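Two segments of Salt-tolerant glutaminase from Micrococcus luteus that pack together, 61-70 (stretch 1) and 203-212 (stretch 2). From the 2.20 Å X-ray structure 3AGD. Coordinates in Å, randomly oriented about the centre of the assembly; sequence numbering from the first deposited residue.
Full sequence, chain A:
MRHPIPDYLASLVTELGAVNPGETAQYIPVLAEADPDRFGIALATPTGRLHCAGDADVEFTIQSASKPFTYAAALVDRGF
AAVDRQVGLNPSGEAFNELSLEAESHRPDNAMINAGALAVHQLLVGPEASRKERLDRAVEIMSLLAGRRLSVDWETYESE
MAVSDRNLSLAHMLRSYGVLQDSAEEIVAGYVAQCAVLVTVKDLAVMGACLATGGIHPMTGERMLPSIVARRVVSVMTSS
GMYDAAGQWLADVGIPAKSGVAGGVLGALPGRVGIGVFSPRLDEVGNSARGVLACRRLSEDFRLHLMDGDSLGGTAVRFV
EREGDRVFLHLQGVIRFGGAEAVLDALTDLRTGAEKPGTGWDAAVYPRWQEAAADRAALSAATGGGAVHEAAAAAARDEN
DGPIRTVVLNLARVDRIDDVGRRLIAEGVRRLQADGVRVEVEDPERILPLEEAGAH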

# COMPACT_ATOMS: atom_id res chain seq x y z
N THR A 61 -10.93 -25.37 10.54
CA THR A 61 -9.68 -25.06 11.21
C THR A 61 -8.90 -24.04 10.38
O THR A 61 -8.71 -24.21 9.18
CB THR A 61 -8.85 -26.33 11.44
OG1 THR A 61 -8.66 -27.02 10.20
CG2 THR A 61 -9.58 -27.25 12.41
N ILE A 62 -8.47 -22.98 11.05
CA ILE A 62 -7.75 -21.88 10.42
C ILE A 62 -6.40 -22.27 9.84
O ILE A 62 -5.92 -21.64 8.90
CB ILE A 62 -7.57 -20.72 11.44
CG1 ILE A 62 -6.97 -19.50 10.77
CG2 ILE A 62 -6.69 -21.18 12.59
CD1 ILE A 62 -6.93 -18.28 11.68
N GLN A 63 -5.81 -23.33 10.38
CA GLN A 63 -4.51 -23.80 9.90
C GLN A 63 -3.50 -22.65 9.78
O GLN A 63 -3.40 -21.81 10.68
CB GLN A 63 -4.67 -24.52 8.56
CG GLN A 63 -5.49 -25.83 8.64
CD GLN A 63 -4.92 -26.83 9.62
OE1 GLN A 63 -3.70 -26.98 9.73
NE2 GLN A 63 -5.79 -27.55 10.33
N SER A 64 -2.76 -22.59 8.67
CA SER A 64 -1.74 -21.56 8.47
C SER A 64 -2.20 -20.10 8.52
O SER A 64 -1.37 -19.20 8.69
CB SER A 64 -0.98 -21.80 7.17
OG SER A 64 -0.07 -22.87 7.31
N ALA A 65 -3.50 -19.86 8.37
CA ALA A 65 -4.00 -18.49 8.44
C ALA A 65 -3.92 -18.00 9.88
O ALA A 65 -4.32 -16.88 10.19
CB ALA A 65 -5.43 -18.42 7.92
N SER A 66 -3.39 -18.85 10.75
CA SER A 66 -3.23 -18.51 12.16
C SER A 66 -1.90 -17.79 12.34
O SER A 66 -1.71 -17.00 13.26
CB SER A 66 -3.20 -19.77 13.01
OG SER A 66 -2.00 -20.49 12.79
N LYS A 67 -0.97 -18.09 11.44
CA LYS A 67 0.38 -17.54 11.49
C LYS A 67 0.53 -16.03 11.66
O LYS A 67 1.31 -15.57 12.49
CB LYS A 67 1.17 -18.03 10.28
CG LYS A 67 1.38 -19.55 10.29
CD LYS A 67 2.03 -20.04 9.02
CE LYS A 67 2.32 -21.53 9.09
NZ LYS A 67 2.91 -22.02 7.82
N PRO A 68 -0.22 -15.23 10.88
CA PRO A 68 -0.06 -13.79 11.07
C PRO A 68 -0.49 -13.30 12.45
O PRO A 68 0.05 -12.33 12.97
CB PRO A 68 -0.90 -13.19 9.94
CG PRO A 68 -1.87 -14.26 9.60
CD PRO A 68 -1.07 -15.52 9.72
N PHE A 69 -1.45 -14.00 13.05
CA PHE A 69 -1.95 -13.60 14.36
C PHE A 69 -1.04 -13.96 15.53
O PHE A 69 -0.87 -13.17 16.45
CB PHE A 69 -3.37 -14.15 14.53
CG PHE A 69 -4.29 -13.74 13.42
CD1 PHE A 69 -4.80 -14.69 12.53
CD2 PHE A 69 -4.57 -12.40 13.19
CE1 PHE A 69 -5.57 -14.30 11.44
CE2 PHE A 69 -5.34 -12.00 12.10
CZ PHE A 69 -5.84 -12.95 11.22
N THR A 70 -0.45 -15.15 15.50
CA THR A 70 0.45 -15.54 16.57
C THR A 70 1.71 -14.68 16.46
O THR A 70 2.33 -14.33 17.47
CB THR A 70 0.84 -17.04 16.49
OG1 THR A 70 1.20 -17.37 15.15
CG2 THR A 70 -0.31 -17.91 16.94
N ASP A 203 -15.29 -14.79 10.70
CA ASP A 203 -14.26 -14.57 11.70
C ASP A 203 -13.00 -14.05 11.02
O ASP A 203 -12.42 -13.04 11.45
CB ASP A 203 -13.92 -15.87 12.43
CG ASP A 203 -15.04 -16.35 13.33
OD1 ASP A 203 -15.53 -15.55 14.16
OD2 ASP A 203 -15.41 -17.54 13.22
N LEU A 204 -12.57 -14.73 9.96
CA LEU A 204 -11.37 -14.33 9.24
C LEU A 204 -11.46 -12.90 8.71
O LEU A 204 -10.51 -12.13 8.85
CB LEU A 204 -11.11 -15.28 8.06
CG LEU A 204 -10.49 -16.64 8.40
CD1 LEU A 204 -10.23 -17.40 7.11
CD2 LEU A 204 -9.18 -16.43 9.16
N ALA A 205 -12.59 -12.55 8.11
CA ALA A 205 -12.78 -11.21 7.57
C ALA A 205 -12.53 -10.15 8.64
O ALA A 205 -11.78 -9.20 8.43
CB ALA A 205 -14.20 -11.07 7.01
N VAL A 206 -13.15 -10.33 9.80
CA VAL A 206 -13.01 -9.38 10.89
C VAL A 206 -11.58 -9.36 11.43
O VAL A 206 -11.04 -8.30 11.73
CB VAL A 206 -13.99 -9.70 12.03
CG1 VAL A 206 -13.78 -8.74 13.19
CG2 VAL A 206 -15.43 -9.62 11.52
N MET A 207 -10.98 -10.54 11.56
CA MET A 207 -9.61 -10.64 12.05
C MET A 207 -8.71 -9.90 11.05
O MET A 207 -7.85 -9.10 11.44
CB MET A 207 -9.22 -12.11 12.17
CG MET A 207 -9.95 -12.84 13.30
SD MET A 207 -9.92 -14.65 13.15
CE MET A 207 -8.29 -15.01 13.83
N GLY A 208 -8.93 -10.15 9.77
CA GLY A 208 -8.14 -9.49 8.74
C GLY A 208 -8.31 -7.98 8.79
O GLY A 208 -7.34 -7.24 8.62
N ALA A 209 -9.54 -7.53 9.01
CA ALA A 209 -9.84 -6.10 9.08
C ALA A 209 -9.05 -5.42 10.20
O ALA A 209 -8.61 -4.28 10.05
CB ALA A 209 -11.33 -5.88 9.29
N CYS A 210 -8.88 -6.12 11.32
CA CYS A 210 -8.12 -5.58 12.45
C CYS A 210 -6.70 -5.25 11.99
O CYS A 210 -6.08 -4.31 12.48
CB CYS A 210 -8.06 -6.59 13.60
SG CYS A 210 -9.59 -6.77 14.57
N LEU A 211 -6.19 -6.04 11.05
CA LEU A 211 -4.85 -5.81 10.52
C LEU A 211 -4.91 -4.69 9.49
O LEU A 211 -4.05 -3.82 9.46
CB LEU A 211 -4.31 -7.09 9.86
CG LEU A 211 -4.02 -8.32 10.74
CD1 LEU A 211 -3.64 -9.50 9.85
CD2 LEU A 211 -2.90 -8.00 11.72
N ALA A 212 -5.94 -4.71 8.66
CA ALA A 212 -6.12 -3.72 7.60
C ALA A 212 -6.27 -2.28 8.10
O ALA A 212 -5.83 -1.35 7.44
CB ALA A 212 -7.32 -4.09 6.74

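The contact between these two segments is apolar. No hydrogen bond crosses it, and the buried surface, both sides summed, is 287 Å². The partners lie far apart in the chain: any two that touch are at least 138 positions apart in sequence. Stretch 2 is helical throughout. Stretch 1 passes from a turn through a short 3-10 segment into the beginning of a helix.

The aromatic contacts come first. Phe 69 has the largest covered area of any residue here, 84 Å². Its CA-to-CB bond points toward the helix of stretch 2, and chi1 is in the m well. The methyl end of Met 207 lies over one face of the ring. Met 207 CE is 3.9 Å from the centroid of the Phe 69 ring (atoms CG, CD1, CD2, CE1, CE2 and CZ), 23° off the ring normal. This is a CH-pi contact, in which a slightly positive methyl group meets the pi cloud. The sulfur is farther out: Met 207 SD is 5.1 Å from the centroid of the same six Phe 69 atoms, in an oblique sulfur-aromatic position. The p value of chi3 accompanies this placement of the methyl over the ring.

The same ring also makes ordinary van der Waals contacts. Phe 69 CZ is 3.6 Å from Met 207 CB, so Met 207 meets the ring near its base as well as at its tip. Phe 69 CE2 is 3.8 Å from Leu 211 CD1, one helical turn further along. Gly 208 lies between these two residues in sequence. Its backbone atom Gly 208 N is 4.4 Å from Phe 69 CZ, so the ring tip comes near the main chain itself. That nitrogen already donates to the helix: Gly 208 N to Leu 204 O is 2.7 Å.

A second group of apolar contacts centres on Ile 62 and Leu 204. Ile 62 has both chi angles in the t well, and its extended side chain reaches the helix. Ile 62 CD1 is 3.9 Å from Leu 204 CD2 and 4.1 Å from Met 207 CE. Met 207 CE therefore touches both Ile 62 and the ring of Phe 69, and joins the two groups. The CA-to-CB bond of Leu 204 points sideways, but the end of its side chain comes nearer to stretch 1. A looser contact, Ala 65 CB to Leu 204 CD2 at 4.4 Å, adds to this group. Leu 204, Met 207 and Leu 211 follow the three- and four-residue spacing that places side chains along one side of a helix.

No polar interaction is assigned across the contact; hydrogen bonds form within each stretch, and some side chains, such as Asp 203, also bond elsewhere in the structure. Gln 63 NE2 donates to Thr 61 OG1 at 2.9 Å, nearly straight at 173°. Ser 66 OG donates to Gln 63 O, also at 2.9 Å; the CA-to-CB bond of Ser 66 points away from stretch 2. These bonds tie together the turn that carries Ile 62 and Ala 65. In stretch 2, backbone bonds such as Met 207 N to Asp 203 O, 2.9 Å, hold the helix.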